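Local coordinates for protein NAD-dependent epimerase/dehydratase (Bacteroides thetaiotaomicron, PDB 3DHN) that probably binds NAD or NADP in a Rossmann fold and, as an epimerase or dehydratase relative, may act as an oxidoreductase, though its substrate is not established, at residues Ile10-Phe15 against Val31-Arg36; Leu25-Glu30 against Ala200-Leu205; Ser161-Met166 against Gly188-Ser193. All coordinates share one frame; numbering follows the deposited sequence.

Contact 1 (Ile10-Phe15 against Val31-Arg36)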
loop_
_atom_site.group_PDB
_atom_site.type_symbol
_atom_site.label_atom_id
_atom_site.label_comp_id
_atom_site.label_asym_id
_atom_site.label_seq_id
_atom_site.Cartn_x
_atom_site.Cartn_y
_atom_site.Cartn_z
ATOM N N ILE A 10 -2.911 7.928 -4.051
ATOM C CA ILE A 10 -4.182 8.123 -3.359
ATOM C C ILE A 10 -4.023 7.891 -1.855
ATOM O O ILE A 10 -3.573 6.823 -1.414
ATOM C CB ILE A 10 -5.264 7.182 -3.925
ATOM C CG1 ILE A 10 -5.536 7.542 -5.394
ATOM C CG2 ILE A 10 -6.542 7.296 -3.105
ATOM C CD1 ILE A 10 -6.512 6.621 -6.093
ATOM N N GLY A 11 -4.389 8.903 -1.074
ATOM C CA GLY A 11 -4.266 8.810 0.365
ATOM C C GLY A 11 -2.843 9.134 0.770
ATOM O O GLY A 11 -2.236 8.436 1.590
ATOM N N ALA A 12 -2.309 10.202 0.182
ATOM C CA ALA A 12 -0.943 10.638 0.457
ATOM C C ALA A 12 -0.813 11.339 1.803
ATOM O O ALA A 12 -0.191 12.395 1.900
ATOM C CB ALA A 12 -0.458 11.565 -0.663
ATOM N N SER A 13 -1.396 10.745 2.839
ATOM C CA SER A 13 -1.344 11.313 4.182
ATOM C C SER A 13 -1.058 10.217 5.212
ATOM O O SER A 13 -1.042 9.034 4.872
ATOM C CB SER A 13 -2.669 11.990 4.507
ATOM O OG SER A 13 -3.718 11.050 4.433
ATOM N N GLY A 14 -0.840 10.614 6.464
ATOM C CA GLY A 14 -0.535 9.646 7.503
ATOM C C GLY A 14 0.934 9.248 7.446
ATOM O O GLY A 14 1.680 9.718 6.585
ATOM N N PHE A 15 1.370 8.390 8.362
ATOM C CA PHE A 15 2.763 7.964 8.349
ATOM C C PHE A 15 3.138 7.322 6.998
ATOM O O PHE A 15 4.110 7.724 6.353
ATOM C CB PHE A 15 3.036 6.959 9.479
ATOM C CG PHE A 15 2.996 7.556 10.862
ATOM C CD1 PHE A 15 3.572 8.802 11.116
ATOM C CD2 PHE A 15 2.417 6.857 11.920
ATOM C CE1 PHE A 15 3.570 9.343 12.403
ATOM C CE2 PHE A 15 2.411 7.385 13.212
ATOM C CZ PHE A 15 2.990 8.631 13.454
ATOM N N VAL A 31 4.492 13.513 -9.215
ATOM C CA VAL A 31 3.393 12.973 -8.434
ATOM C C VAL A 31 2.158 13.828 -8.232
ATOM O O VAL A 31 2.252 15.035 -7.999
ATOM C CB VAL A 31 3.908 12.564 -7.017
ATOM C CG1 VAL A 31 2.845 11.768 -6.266
ATOM C CG2 VAL A 31 5.201 11.777 -7.131
ATOM N N THR A 32 0.996 13.187 -8.321
ATOM C CA THR A 32 -0.268 13.851 -8.060
ATOM C C THR A 32 -0.777 13.199 -6.775
ATOM O O THR A 32 -1.233 12.049 -6.779
ATOM C CB THR A 32 -1.300 13.634 -9.179
ATOM O OG1 THR A 32 -0.824 14.236 -10.389
ATOM C CG2 THR A 32 -2.629 14.273 -8.802
ATOM N N ALA A 33 -0.669 13.928 -5.669
ATOM C CA ALA A 33 -1.109 13.424 -4.376
ATOM C C ALA A 33 -2.562 13.783 -4.136
ATOM O O ALA A 33 -2.955 14.935 -4.294
ATOM C CB ALA A 33 -0.235 14.000 -3.265
ATOM N N VAL A 34 -3.356 12.791 -3.751
ATOM C CA VAL A 34 -4.771 13.011 -3.482
ATOM C C VAL A 34 -5.018 12.809 -1.993
ATOM O O VAL A 34 -4.764 11.728 -1.453
ATOM C CB VAL A 34 -5.652 12.030 -4.281
ATOM C CG1 VAL A 34 -7.101 12.463 -4.206
ATOM C CG2 VAL A 34 -5.183 11.968 -5.727
ATOM N N VAL A 35 -5.517 13.852 -1.333
ATOM C CA VAL A 35 -5.768 13.797 0.106
ATOM C C VAL A 35 -7.060 14.510 0.489
ATOM O O VAL A 35 -7.621 15.253 -0.311
ATOM C CB VAL A 35 -4.615 14.466 0.872
ATOM C CG1 VAL A 35 -3.315 13.712 0.630
ATOM C CG2 VAL A 35 -4.474 15.930 0.418
ATOM N N ARG A 36 -7.529 14.280 1.712
ATOM C CA ARG A 36 -8.746 14.937 2.185
ATOM C C ARG A 36 -8.464 16.349 2.682
ATOM O O ARG A 36 -9.328 17.218 2.595
ATOM C CB ARG A 36 -9.401 14.153 3.327
ATOM C CG ARG A 36 -10.424 13.110 2.886
ATOM C CD ARG A 36 -11.137 12.496 4.092
ATOM N NE ARG A 36 -11.944 11.336 3.723
ATOM C CZ ARG A 36 -12.671 10.624 4.579
ATOM N NH1 ARG A 36 -12.698 10.953 5.862
ATOM N NH2 ARG A 36 -13.363 9.575 4.153
HETATM O O HOH W 1 -6.031 11.475 2.824
#

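Contact 2 (Leu25-Glu30 against Ala200-Leu205)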
loop_
_atom_site.group_PDB
_atom_site.type_symbol
_atom_site.label_atom_id
_atom_site.label_comp_id
_atom_site.label_asym_id
_atom_site.label_seq_id
_atom_site.Cartn_x
_atom_site.Cartn_y
_atom_site.Cartn_z
ATOM N N LEU A 25 9.095 11.566 -4.689
ATOM C CA LEU A 25 9.585 12.841 -5.204
ATOM C C LEU A 25 11.111 12.856 -5.190
ATOM O O LEU A 25 11.742 13.315 -6.142
ATOM C CB LEU A 25 9.040 14.002 -4.368
ATOM C CG LEU A 25 7.524 14.209 -4.437
ATOM C CD1 LEU A 25 7.085 15.144 -3.321
ATOM C CD2 LEU A 25 7.142 14.778 -5.809
ATOM N N ASN A 26 11.698 12.339 -4.114
ATOM C CA ASN A 26 13.151 12.297 -3.976
ATOM C C ASN A 26 13.823 11.471 -5.070
ATOM O O ASN A 26 15.029 11.591 -5.300
ATOM C CB ASN A 26 13.548 11.710 -2.611
ATOM C CG ASN A 26 13.322 12.677 -1.460
ATOM O OD1 ASN A 26 13.591 12.351 -0.302
ATOM N ND2 ASN A 26 12.833 13.872 -1.768
ATOM N N ARG A 27 13.047 10.631 -5.742
ATOM C CA ARG A 27 13.616 9.783 -6.779
ATOM C C ARG A 27 13.241 10.163 -8.207
ATOM O O ARG A 27 13.358 9.357 -9.136
ATOM C CB ARG A 27 13.297 8.315 -6.467
ATOM C CG ARG A 27 14.090 7.810 -5.260
ATOM C CD ARG A 27 13.586 6.485 -4.696
ATOM N NE ARG A 27 13.870 5.344 -5.565
ATOM C CZ ARG A 27 13.685 4.074 -5.211
ATOM N NH1 ARG A 27 13.215 3.777 -4.004
ATOM N NH2 ARG A 27 13.972 3.096 -6.060
ATOM N N GLY A 28 12.785 11.400 -8.365
ATOM C CA GLY A 28 12.474 11.919 -9.684
ATOM C C GLY A 28 11.116 11.709 -10.306
ATOM O O GLY A 28 10.948 11.984 -11.492
ATOM N N PHE A 29 10.145 11.245 -9.532
ATOM C CA PHE A 29 8.814 11.019 -10.071
ATOM C C PHE A 29 7.929 12.250 -10.005
ATOM O O PHE A 29 8.040 13.064 -9.084
ATOM C CB PHE A 29 8.132 9.871 -9.320
ATOM C CG PHE A 29 8.698 8.520 -9.640
ATOM C CD1 PHE A 29 8.262 7.813 -10.756
ATOM C CD2 PHE A 29 9.697 7.973 -8.851
ATOM C CE1 PHE A 29 8.820 6.579 -11.085
ATOM C CE2 PHE A 29 10.264 6.738 -9.170
ATOM C CZ PHE A 29 9.823 6.041 -10.289
ATOM N N GLU A 30 7.051 12.383 -10.992
ATOM C CA GLU A 30 6.102 13.492 -11.031
ATOM C C GLU A 30 4.869 12.920 -10.340
ATOM O O GLU A 30 4.267 11.954 -10.812
ATOM C CB GLU A 30 5.819 13.881 -12.480
ATOM C CG GLU A 30 7.110 14.084 -13.270
ATOM C CD GLU A 30 7.078 15.306 -14.160
ATOM O OE1 GLU A 30 6.548 15.214 -15.288
ATOM O OE2 GLU A 30 7.582 16.365 -13.723
ATOM N N ALA A 200 10.920 0.350 -0.439
ATOM C CA ALA A 200 10.680 -0.891 -1.166
ATOM C C ALA A 200 9.544 -0.733 -2.183
ATOM O O ALA A 200 9.635 -1.224 -3.315
ATOM C CB ALA A 200 10.364 -2.009 -0.192
HETATM N N MSE A 201 8.481 -0.040 -1.782
HETATM C CA MSE A 201 7.339 0.192 -2.664
HETATM C C MSE A 201 7.751 0.969 -3.917
HETATM O O MSE A 201 7.323 0.639 -5.021
HETATM C CB MSE A 201 6.236 0.957 -1.923
HETATM C CG MSE A 201 5.010 1.258 -2.768
HETATM SE SE MSE A 201 3.984 -0.320 -3.277
HETATM C CE MSE A 201 2.438 -0.055 -2.124
ATOM N N ILE A 202 8.561 2.010 -3.756
ATOM C CA ILE A 202 8.994 2.773 -4.925
ATOM C C ILE A 202 9.979 1.960 -5.776
ATOM O O ILE A 202 10.066 2.157 -6.983
ATOM C CB ILE A 202 9.598 4.139 -4.532
ATOM C CG1 ILE A 202 8.556 4.950 -3.754
ATOM C CG2 ILE A 202 9.966 4.941 -5.799
ATOM C CD1 ILE A 202 7.190 5.022 -4.449
ATOM N N ASP A 203 10.710 1.041 -5.147
ATOM C CA ASP A 203 11.628 0.162 -5.883
ATOM C C ASP A 203 10.799 -0.725 -6.832
ATOM O O ASP A 203 11.196 -0.963 -7.979
ATOM C CB ASP A 203 12.399 -0.751 -4.927
ATOM C CG ASP A 203 13.623 -0.087 -4.334
ATOM O OD1 ASP A 203 13.871 1.104 -4.633
ATOM O OD2 ASP A 203 14.338 -0.765 -3.569
ATOM N N GLU A 204 9.658 -1.220 -6.339
ATOM C CA GLU A 204 8.770 -2.077 -7.131
ATOM C C GLU A 204 8.141 -1.270 -8.265
ATOM O O GLU A 204 7.901 -1.781 -9.357
ATOM C CB GLU A 204 7.680 -2.684 -6.232
ATOM C CG GLU A 204 6.671 -3.591 -6.941
ATOM C CD GLU A 204 7.314 -4.724 -7.735
ATOM O OE1 GLU A 204 8.374 -5.233 -7.319
ATOM O OE2 GLU A 204 6.746 -5.122 -8.775
ATOM N N LEU A 205 7.883 0.001 -7.994
ATOM C CA LEU A 205 7.310 0.903 -8.981
ATOM C C LEU A 205 8.329 1.200 -10.086
ATOM O O LEU A 205 8.016 1.132 -11.277
ATOM C CB LEU A 205 6.910 2.210 -8.307
ATOM C CG LEU A 205 6.520 3.367 -9.234
ATOM C CD1 LEU A 205 5.110 3.154 -9.766
ATOM C CD2 LEU A 205 6.611 4.673 -8.468
#

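Contact 3 (Ser161-Met166 against Gly188-Ser193)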
loop_
_atom_site.group_PDB
_atom_site.type_symbol
_atom_site.label_atom_id
_atom_site.label_comp_id
_atom_site.label_asym_id
_atom_site.label_seq_id
_atom_site.Cartn_x
_atom_site.Cartn_y
_atom_site.Cartn_z
ATOM N N SER A 161 2.039 -6.394 1.443
ATOM C CA SER A 161 1.785 -6.658 2.865
ATOM C C SER A 161 2.964 -6.258 3.745
ATOM O O SER A 161 4.036 -6.863 3.662
ATOM C CB SER A 161 1.517 -8.155 3.105
ATOM O OG SER A 161 0.264 -8.592 2.603
ATOM N N PRO A 162 2.789 -5.240 4.605
ATOM C CA PRO A 162 3.883 -4.817 5.491
ATOM C C PRO A 162 4.053 -5.847 6.605
ATOM O O PRO A 162 3.267 -6.787 6.700
ATOM C CB PRO A 162 3.374 -3.492 6.055
ATOM C CG PRO A 162 1.871 -3.701 6.086
ATOM C CD PRO A 162 1.619 -4.354 4.748
ATOM N N ALA A 163 5.065 -5.666 7.449
ATOM C CA ALA A 163 5.293 -6.561 8.583
ATOM C C ALA A 163 4.183 -6.301 9.609
ATOM O O ALA A 163 3.556 -5.242 9.586
ATOM C CB ALA A 163 6.664 -6.285 9.214
ATOM N N ALA A 164 3.953 -7.249 10.515
ATOM C CA ALA A 164 2.892 -7.102 11.516
ATOM C C ALA A 164 2.967 -5.813 12.333
ATOM O O ALA A 164 1.936 -5.250 12.697
ATOM C CB ALA A 164 2.871 -8.313 12.451
ATOM N N ASP A 165 4.177 -5.335 12.601
ATOM C CA ASP A 165 4.364 -4.113 13.378
ATOM C C ASP A 165 5.179 -3.078 12.591
ATOM O O ASP A 165 6.402 -3.191 12.477
ATOM C CB ASP A 165 5.056 -4.455 14.701
ATOM C CG ASP A 165 5.325 -3.239 15.565
ATOM O OD1 ASP A 165 4.520 -2.284 15.533
ATOM O OD2 ASP A 165 6.339 -3.250 16.298
HETATM N N MSE A 166 4.489 -2.081 12.044
HETATM C CA MSE A 166 5.132 -1.027 11.259
HETATM C C MSE A 166 4.982 0.352 11.903
HETATM O O MSE A 166 3.867 0.808 12.157
HETATM C CB MSE A 166 4.552 -1.001 9.839
HETATM C CG MSE A 166 5.060 0.158 8.990
HETATM SE SE MSE A 166 4.666 -0.036 7.105
HETATM C CE MSE A 166 2.737 -0.232 7.213
ATOM N N GLY A 188 11.664 -13.571 16.868
ATOM C CA GLY A 188 10.318 -14.004 16.541
ATOM C C GLY A 188 9.350 -12.863 16.249
ATOM O O GLY A 188 8.157 -13.093 16.045
ATOM N N ASN A 189 9.850 -11.632 16.233
ATOM C CA ASN A 189 8.990 -10.492 15.952
ATOM C C ASN A 189 9.040 -10.055 14.493
ATOM O O ASN A 189 10.094 -10.073 13.851
ATOM C CB ASN A 189 9.340 -9.307 16.859
ATOM C CG ASN A 189 8.848 -9.499 18.285
ATOM O OD1 ASN A 189 9.476 -10.191 19.086
ATOM N ND2 ASN A 189 7.707 -8.894 18.601
ATOM N N SER A 190 7.876 -9.669 13.981
ATOM C CA SER A 190 7.729 -9.219 12.608
ATOM C C SER A 190 7.588 -7.699 12.592
ATOM O O SER A 190 6.552 -7.159 12.999
ATOM C CB SER A 190 6.492 -9.872 11.981
ATOM O OG SER A 190 6.186 -9.307 10.715
ATOM N N HIS A 191 8.625 -7.010 12.124
ATOM C CA HIS A 191 8.576 -5.559 12.075
ATOM C C HIS A 191 9.321 -4.931 10.895
ATOM O O HIS A 191 10.161 -5.563 10.249
ATOM C CB HIS A 191 9.106 -4.964 13.392
ATOM C CG HIS A 191 10.511 -5.360 13.724
ATOM N ND1 HIS A 191 11.459 -4.451 14.142
ATOM C CD2 HIS A 191 11.128 -6.568 13.719
ATOM C CE1 HIS A 191 12.597 -5.080 14.378
ATOM N NE2 HIS A 191 12.424 -6.366 14.129
ATOM N N ILE A 192 8.986 -3.676 10.625
ATOM C CA ILE A 192 9.610 -2.915 9.557
ATOM C C ILE A 192 9.336 -1.431 9.801
ATOM O O ILE A 192 8.320 -1.067 10.404
ATOM C CB ILE A 192 9.033 -3.306 8.166
ATOM C CG1 ILE A 192 9.907 -2.725 7.049
ATOM C CG2 ILE A 192 7.594 -2.820 8.034
ATOM C CD1 ILE A 192 11.315 -3.341 7.006
ATOM N N SER A 193 10.235 -0.572 9.337
ATOM C CA SER A 193 10.022 0.860 9.499
ATOM C C SER A 193 9.155 1.345 8.347
ATOM O O SER A 193 9.141 0.744 7.267
ATOM C CB SER A 193 11.343 1.630 9.472
ATOM O OG SER A 193 11.876 1.688 8.162
#

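Contact 1 (Ile10-Phe15 against Val31-Arg36)
Val34, Ala12 and Val35 bury most of the surface where the end of strand 30-34 meets the turn that follows strand 6-10. The carbonyl of Val34 is the polar centre. Gly11 N approaches its O atom at 2.9 Å, nearly along the C=O axis (C=O...N angle 161°), and Ala12 N adds a weak bond to the same Val34 O at 3.3 Å. Beside this doubly gripped acceptor, Ile10 and Val34 are parallel bridge partners, with their side chains on the same face of the sheet. Ala12 is the centre of an inverse gamma turn and points its methyl toward the strand, where CB lies 3.6 Å from Ala33 CB. The same methyl also meets Val35: CG1, set beside its own backbone N (chi1 -63°), lies 3.8 Å from Ala12 CB and also packs against the Ala12 carbonyl. Farther out, one water bonds Ser13 OG and, weakly, Arg36 N. The contact lies within the first beta-alpha-beta crossover of a Rossmann fold, where the glycine-rich turn leads into helix 14-25. The chemistry implies that main-chain bonds and small apolar groups fix this turn, which in relatives faces the dinucleotide, as it probably does here.

Contact 2 (Leu25-Glu30 against Ala200-Leu205)
Three oxygens surround Arg27 NH1: OD1 of Asp203 at 2.8 Å in a weak bond, the carbonyl of Ala199 and a carboxylate oxygen of Glu23. Its sister nitrogen NH2 makes the stronger link across the contact, a very short 2.5 Å bond to Asp203 OD1 that lies close to the guanidinium plane. One carboxylate oxygen thus takes two N-H groups; with their planes 76° apart, the ions are not in the coplanar, two-oxygen pairing. Arg27 reaches this position through a bend at chi3 (71°), and it crosses Asp203 at about a right angle. Ile202 covers one face of the guanidinium, with CG2 3.9 Å from Arg27 CZ. The same methyl also meets the ring of Phe29 at CE2, 3.8 Å away, so it serves charged and aromatic neighbours together. A turn farther along helix 194-206, Leu205 places CD2 over the ring face of Phe29, 4.0 Å from the centroid, in a CH-pi contact. Arg27 and Phe29 flank Gly28 in the loop just after helix 14-25; Gly28, with positive phi, is the C-prime residue of the Schellman motif that ends the helix. An apolar patch round Phe29 and an ion pair beside it thus tie this loop to helix 194-206, and the neighbouring arginine would probably keep Asp203 ionised.

Contact 3 (Ser161-Met166 against Gly188-Ser193)
Hydrogen bonds set the register between the short strands 165-167 and 191-193. Asp165 brackets His191: its N donates to Ser190 O at 3.0 Å, in the carbonyl plane, while its own O accepts Ile192 N at 3.2 Å from above the carbonyl plane. A third bond comes from a side chain. Ser190 turns OG anti to its backbone N (chi1 171°) and so receives the N-H of Ala164 at 3.0 Å, along a fairly straight line (160° at the hydrogen). The hydroxyl is also in a weak hydrogen bond with the carbonyl of Ile183. An alanine at Ser190 would lose this acceptor and would probably leave the bend at Ala164 less firmly tied to the segment that leads into strand 191-193.

CA-H...O contacts supplement these bonds. His191 CA lies 3.2 Å from Asp165 O, and Met166 CA approaches Ile192 O at 3.3 Å.

Apolar packing occupies the face bearing Met166, a selenomethionine, and Ile192, whose side chains lie side by side and point the same way. Ile192 CG2 sits 4.0 Å from Met166 CB and 3.8 Å from Ala163 CB, so one methyl bridges the strand and the loop before it. Ala163 CB also presses on Ser190 OG, and the contact buries Ala163 N without a polar partner in the model. On the face bearing Asp165 and His191 the side chains start close together, but the imidazole leads away, to pack edge-to-face with Tyr219.

At the end of the second strand, Ser193 N-caps helix 194-206 through OG and the N of Asp196. Two neighbouring strands in parallel register, one running straight into a capped helix, form a small sheet outside the central Rossmann sheet of this atypical short-chain dehydrogenase/reductase relative.

Contacts 1 and 2 are largely buried and share the beta-alpha-beta unit formed by strand 6-10, helix 14-25 and strand 30-34: contact 1 holds its opening turn, contact 2 the loop that follows its helix. They touch, with Val31 CG2 3.8 Å from Leu25 CD2. Contact 3 is only partly buried and lies apart, its centre about 23 Å from that of contact 1 and 21 Å from that of contact 2, yet its second strand runs directly into helix 194-206, which contact 2 uses. Chemistry follows place: main-chain bonds and small side chains at the glycine-rich turn, an ion pair with aromatic packing between a loop and helix 194-206, strand pairing in the outlying sheet.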